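Local coordinates for QdtA (Thermoanaerobacterium thermosaccharolyticum, PDB 4ZU5), which is a small, beta-rich cupin-fold protein of the WxcM-like family, whose two-chain assembly carries bound thymidine, at residues I61-I73 against E81-V95. Sequence-based numbering, arbitrary orientation.
Sequences ICLNGSVKIRLKI and ELNDPSVGLYIGPLV. Unlike the reference sequence in segment 81-95: L94 (reference Phe), V95 (reference Leu).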
loop_
_atom_site.group_PDB
_atom_site.type_symbol
_atom_site.label_atom_id
_atom_site.label_comp_id
_atom_site.label_asym_id
_atom_site.label_seq_id
_atom_site.Cartn_x
_atom_site.Cartn_y
_atom_site.Cartn_z
ATOM N N ILE A 61 -3.421 -5.716 4.795
ATOM C CA ILE A 61 -2.824 -6.682 3.846
ATOM C C ILE A 61 -1.358 -6.888 4.168
ATOM O O ILE A 61 -0.614 -5.919 4.347
ATOM C CB ILE A 61 -2.899 -6.173 2.364
ATOM C CG1 ILE A 61 -4.268 -5.575 2.067
ATOM C CG2 ILE A 61 -2.546 -7.269 1.356
ATOM C CD1 ILE A 61 -4.228 -4.433 1.082
ATOM N N CYS A 62 -0.940 -8.147 4.221
ATOM C CA CYS A 62 0.463 -8.465 4.515
ATOM C C CYS A 62 1.182 -8.762 3.223
ATOM O O CYS A 62 0.805 -9.702 2.508
ATOM C CB CYS A 62 0.526 -9.645 5.460
ATOM S SG CYS A 62 2.259 -10.123 5.659
ATOM N N LEU A 63 2.061 -7.838 2.802
ATOM C CA LEU A 63 2.617 -7.805 1.454
ATOM C C LEU A 63 3.876 -8.680 1.371
ATOM O O LEU A 63 4.315 -9.025 0.293
ATOM C CB LEU A 63 2.964 -6.360 1.028
ATOM C CG LEU A 63 1.732 -5.440 0.970
ATOM C CD1 LEU A 63 2.080 -4.127 0.286
ATOM C CD2 LEU A 63 0.590 -6.086 0.226
ATOM N N ASN A 64 4.407 -9.046 2.531
ATOM C CA ASN A 64 5.600 -9.885 2.591
ATOM C C ASN A 64 5.668 -10.475 4.003
ATOM O O ASN A 64 5.300 -9.826 5.000
ATOM C CB ASN A 64 6.864 -9.077 2.364
ATOM C CG ASN A 64 8.070 -9.974 2.172
ATOM O OD1 ASN A 64 8.084 -10.893 1.335
ATOM N ND2 ASN A 64 9.075 -9.724 2.976
ATOM N N GLY A 65 6.055 -11.741 4.059
ATOM C CA GLY A 65 6.112 -12.454 5.330
ATOM C C GLY A 65 4.730 -12.787 5.859
ATOM O O GLY A 65 3.823 -13.100 5.091
ATOM N N SER A 66 4.622 -12.747 7.181
ATOM C CA SER A 66 3.414 -13.098 7.883
ATOM C C SER A 66 3.280 -12.317 9.176
ATOM O O SER A 66 4.278 -11.860 9.767
ATOM C CB SER A 66 3.456 -14.615 8.146
ATOM O OG SER A 66 3.149 -14.824 9.504
ATOM N N VAL A 67 2.023 -12.103 9.602
ATOM C CA VAL A 67 1.676 -11.367 10.787
ATOM C C VAL A 67 0.294 -11.867 11.227
ATOM O O VAL A 67 -0.543 -12.247 10.402
ATOM C CB VAL A 67 1.633 -9.829 10.589
ATOM C CG1 VAL A 67 0.647 -9.455 9.475
ATOM C CG2 VAL A 67 1.277 -9.094 11.866
ATOM N N LYS A 68 0.096 -11.857 12.528
ATOM C CA LYS A 68 -1.133 -12.317 13.148
ATOM C C LYS A 68 -1.937 -11.162 13.694
ATOM O O LYS A 68 -1.438 -10.258 14.406
ATOM C CB LYS A 68 -0.781 -13.346 14.254
ATOM C CG LYS A 68 -0.404 -14.724 13.719
ATOM C CD LYS A 68 -0.050 -15.671 14.857
ATOM C CE LYS A 68 0.619 -16.921 14.340
ATOM N NZ LYS A 68 2.026 -16.609 14.007
ATOM N N ILE A 69 -3.233 -11.170 13.358
ATOM C CA ILE A 69 -4.106 -10.111 13.776
ATOM C C ILE A 69 -5.082 -10.709 14.764
ATOM O O ILE A 69 -5.821 -11.640 14.421
ATOM C CB ILE A 69 -4.979 -9.531 12.638
ATOM C CG1 ILE A 69 -4.188 -9.248 11.378
ATOM C CG2 ILE A 69 -5.725 -8.319 13.150
ATOM C CD1 ILE A 69 -2.925 -8.455 11.590
ATOM N N ARG A 70 -5.051 -10.191 15.980
ATOM C CA ARG A 70 -6.026 -10.594 17.003
ATOM C C ARG A 70 -7.181 -9.614 16.935
ATOM O O ARG A 70 -7.007 -8.433 17.176
ATOM C CB ARG A 70 -5.382 -10.592 18.398
ATOM C CG ARG A 70 -6.332 -10.750 19.584
ATOM C CD ARG A 70 -5.607 -10.753 20.956
ATOM N NE ARG A 70 -4.572 -11.783 21.050
ATOM C CZ ARG A 70 -3.261 -11.563 21.040
ATOM N NH1 ARG A 70 -2.753 -10.345 20.952
ATOM N NH2 ARG A 70 -2.440 -12.583 21.058
ATOM N N LEU A 71 -8.362 -10.123 16.589
ATOM C CA LEU A 71 -9.565 -9.350 16.489
ATOM C C LEU A 71 -10.458 -9.713 17.660
ATOM O O LEU A 71 -10.655 -10.891 17.970
ATOM C CB LEU A 71 -10.333 -9.680 15.205
ATOM C CG LEU A 71 -9.462 -9.590 13.955
ATOM C CD1 LEU A 71 -10.079 -10.368 12.798
ATOM C CD2 LEU A 71 -9.306 -8.135 13.623
ATOM N N LYS A 72 -11.059 -8.698 18.255
ATOM C CA LYS A 72 -12.028 -8.994 19.278
ATOM C C LYS A 72 -13.155 -8.002 19.426
ATOM O O LYS A 72 -13.025 -6.803 19.195
ATOM C CB LYS A 72 -11.283 -9.254 20.588
ATOM C CG LYS A 72 -11.466 -8.265 21.704
ATOM C CD LYS A 72 -10.217 -8.353 22.567
ATOM C CE LYS A 72 -10.467 -9.107 23.867
ATOM N NZ LYS A 72 -9.198 -8.995 24.636
ATOM N N ILE A 73 -14.306 -8.547 19.794
ATOM C CA ILE A 73 -15.438 -7.778 20.190
ATOM C C ILE A 73 -15.875 -8.470 21.487
ATOM O O ILE A 73 -15.364 -9.540 21.833
ATOM C CB ILE A 73 -16.563 -7.844 19.126
ATOM C CG1 ILE A 73 -17.072 -9.277 18.887
ATOM C CG2 ILE A 73 -16.028 -7.342 17.799
ATOM C CD1 ILE A 73 -18.210 -9.389 17.875
ATOM N N GLU A 81 -4.138 -15.113 10.591
ATOM C CA GLU A 81 -2.809 -14.935 10.039
ATOM C C GLU A 81 -2.858 -14.472 8.606
ATOM O O GLU A 81 -3.490 -15.090 7.748
ATOM C CB GLU A 81 -1.989 -16.219 10.120
ATOM C CG GLU A 81 -0.556 -15.991 9.718
ATOM C CD GLU A 81 0.276 -17.244 9.831
ATOM O OE1 GLU A 81 0.230 -17.878 10.887
ATOM O OE2 GLU A 81 0.960 -17.563 8.870
ATOM N N LEU A 82 -2.202 -13.352 8.363
ATOM C CA LEU A 82 -2.109 -12.799 7.038
ATOM C C LEU A 82 -0.729 -13.065 6.487
ATOM O O LEU A 82 0.263 -12.752 7.156
ATOM C CB LEU A 82 -2.333 -11.281 7.073
ATOM C CG LEU A 82 -3.694 -10.816 7.572
ATOM C CD1 LEU A 82 -3.775 -9.309 7.639
ATOM C CD2 LEU A 82 -4.767 -11.344 6.608
ATOM N N ASN A 83 -0.706 -13.626 5.285
ATOM C CA ASN A 83 0.519 -14.121 4.676
ATOM C C ASN A 83 0.423 -14.248 3.197
ATOM O O ASN A 83 1.307 -14.832 2.585
ATOM C CB ASN A 83 0.824 -15.504 5.249
ATOM C CG ASN A 83 -0.324 -16.470 5.047
ATOM O OD1 ASN A 83 -1.108 -16.366 4.091
ATOM N ND2 ASN A 83 -0.446 -17.410 5.966
ATOM N N ASP A 84 -0.632 -13.687 2.622
ATOM C CA ASP A 84 -0.829 -13.699 1.206
ATOM C C ASP A 84 -1.080 -12.259 0.756
ATOM O O ASP A 84 -2.094 -11.717 1.076
ATOM C CB ASP A 84 -2.040 -14.614 0.947
ATOM C CG ASP A 84 -2.326 -14.849 -0.501
ATOM O OD1 ASP A 84 -1.970 -14.045 -1.388
ATOM O OD2 ASP A 84 -2.979 -15.864 -0.812
ATOM N N PRO A 85 -0.258 -11.701 -0.137
ATOM C CA PRO A 85 -0.549 -10.344 -0.568
ATOM C C PRO A 85 -1.879 -10.147 -1.329
ATOM O O PRO A 85 -2.323 -9.008 -1.485
ATOM C CB PRO A 85 0.658 -9.995 -1.453
ATOM C CG PRO A 85 1.768 -10.890 -0.970
ATOM C CD PRO A 85 1.077 -12.168 -0.542
ATOM N N SER A 86 -2.512 -11.212 -1.831
ATOM C CA SER A 86 -3.770 -11.056 -2.572
ATOM C C SER A 86 -4.992 -11.198 -1.727
ATOM O O SER A 86 -6.105 -11.299 -2.284
ATOM C CB SER A 86 -3.873 -12.107 -3.681
ATOM O OG SER A 86 -3.939 -13.416 -3.136
ATOM N N VAL A 87 -4.812 -11.227 -0.423
ATOM C CA VAL A 87 -5.926 -11.327 0.540
ATOM C C VAL A 87 -5.891 -10.150 1.513
ATOM O O VAL A 87 -4.875 -9.871 2.155
ATOM C CB VAL A 87 -5.874 -12.640 1.326
ATOM C CG1 VAL A 87 -6.868 -12.678 2.474
ATOM C CG2 VAL A 87 -6.110 -13.805 0.371
ATOM N N GLY A 88 -7.008 -9.438 1.615
ATOM C CA GLY A 88 -7.125 -8.345 2.571
ATOM C C GLY A 88 -8.080 -8.686 3.701
ATOM O O GLY A 88 -9.077 -9.410 3.487
ATOM N N LEU A 89 -7.818 -8.091 4.855
ATOM C CA LEU A 89 -8.687 -8.238 6.025
ATOM C C LEU A 89 -9.404 -6.919 6.206
ATOM O O LEU A 89 -8.832 -5.914 6.637
ATOM C CB LEU A 89 -7.885 -8.643 7.265
ATOM C CG LEU A 89 -8.677 -8.790 8.568
ATOM C CD1 LEU A 89 -9.533 -10.020 8.447
ATOM C CD2 LEU A 89 -7.687 -8.932 9.704
ATOM N N TYR A 90 -10.692 -6.952 5.911
ATOM C CA TYR A 90 -11.564 -5.807 6.158
ATOM C C TYR A 90 -11.972 -5.801 7.594
ATOM O O TYR A 90 -12.439 -6.814 8.139
ATOM C CB TYR A 90 -12.843 -5.939 5.338
ATOM C CG TYR A 90 -13.946 -4.966 5.719
ATOM C CD1 TYR A 90 -13.842 -3.614 5.465
ATOM C CD2 TYR A 90 -15.046 -5.389 6.426
ATOM C CE1 TYR A 90 -14.808 -2.725 5.936
ATOM C CE2 TYR A 90 -16.018 -4.514 6.872
ATOM C CZ TYR A 90 -15.917 -3.175 6.597
ATOM O OH TYR A 90 -16.943 -2.337 7.063
ATOM N N ILE A 91 -11.843 -4.632 8.193
ATOM C CA ILE A 91 -12.252 -4.439 9.571
ATOM C C ILE A 91 -13.092 -3.199 9.666
ATOM O O ILE A 91 -12.612 -2.110 9.482
ATOM C CB ILE A 91 -11.058 -4.282 10.548
ATOM C CG1 ILE A 91 -10.138 -5.487 10.450
ATOM C CG2 ILE A 91 -11.558 -4.114 11.983
ATOM C CD1 ILE A 91 -8.818 -5.324 11.185
ATOM N N GLY A 92 -14.342 -3.388 10.041
ATOM C CA GLY A 92 -15.258 -2.317 10.267
ATOM C C GLY A 92 -15.257 -1.727 11.666
ATOM O O GLY A 92 -14.326 -1.931 12.410
ATOM N N PRO A 93 -16.242 -0.876 11.962
ATOM C CA PRO A 93 -16.310 -0.155 13.229
ATOM C C PRO A 93 -16.475 -1.087 14.421
ATOM O O PRO A 93 -17.099 -2.167 14.321
ATOM C CB PRO A 93 -17.559 0.697 13.059
ATOM C CG PRO A 93 -17.478 1.066 11.619
ATOM C CD PRO A 93 -17.155 -0.269 10.976
ATOM N N LEU A 94 -15.782 -0.682 15.472
ATOM C CA LEU A 94 -15.939 -1.239 16.795
ATOM C C LEU A 94 -15.453 -2.648 16.910
ATOM O O LEU A 94 -15.953 -3.446 17.717
ATOM C CB LEU A 94 -17.391 -1.176 17.217
ATOM C CG LEU A 94 -17.829 0.256 17.534
ATOM C CD1 LEU A 94 -19.285 0.202 17.924
ATOM C CD2 LEU A 94 -17.016 0.983 18.592
ATOM N N VAL A 95 -14.388 -2.924 16.185
ATOM C CA VAL A 95 -13.671 -4.141 16.385
ATOM C C VAL A 95 -12.322 -3.752 16.973
ATOM O O VAL A 95 -11.679 -2.859 16.463
ATOM C CB VAL A 95 -13.445 -4.834 15.049
ATOM C CG1 VAL A 95 -12.530 -6.038 15.215
ATOM C CG2 VAL A 95 -14.785 -5.289 14.444
HETATM O O HOH W 1 -2.633 -10.470 3.454
HETATM O O HOH W 2 3.793 -15.377 3.543
#
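V67 and L82 form an antiparallel hydrogen-bonded pair where strand 67-73 meets the end of strand 76-82: L82 N gives to V67 O at 2.9 Å and V67 N to L82 O at 3.1 Å, and K68 with E81 is the adjoining non-hydrogen-bonded pair. Strand 87-91 is not bonded to strand 67-73; it runs in nearly the same direction, 24° off, with the axes 10.8 Å apart, so that side chains fill the gap. Near strand 58-64 a water takes the N-H of C62 and donates to D84 O and V87 O; a second joins G65 O and N83 O. CG2 of I61 packs 3.3 Å from P85 O, which is hydrogen-bonded to Y38 of the second subunit. L82 lies with CB 3.7 Å from CB of C62, while its CD1 touches I69 CG1, the two side chains lying at an angle to each other. I69 sets CB, CG1 and CG2 around CD2 of L89, the two side chains sliding past each other in opposite directions. L71 meets L89 end to end, its CD1 near L89 CD2, and its other methyl, CD2, lies 3.8 Å from I91 CD1 and also touches V95 CG1. Beyond it I73 CG2 rests against V95 CG2. On the opposite face of the hairpin from L82, the extended E81 side chain carries its carboxylate to K68, a long salt bridge (NZ to OE1 3.8 Å) secondary to the one K68 makes with D101; N83 ND2 hydrogen-bonds to E81 OE2 from above the carboxylate plane. The 67-73/76-82 hairpin thus lies on one sheet and strands 58-64 and 87-91 on the other; L82, I69 and L71 meet L89 and I91, with C62 added from 58-64, inside the two-sheet beta barrel of a cupin.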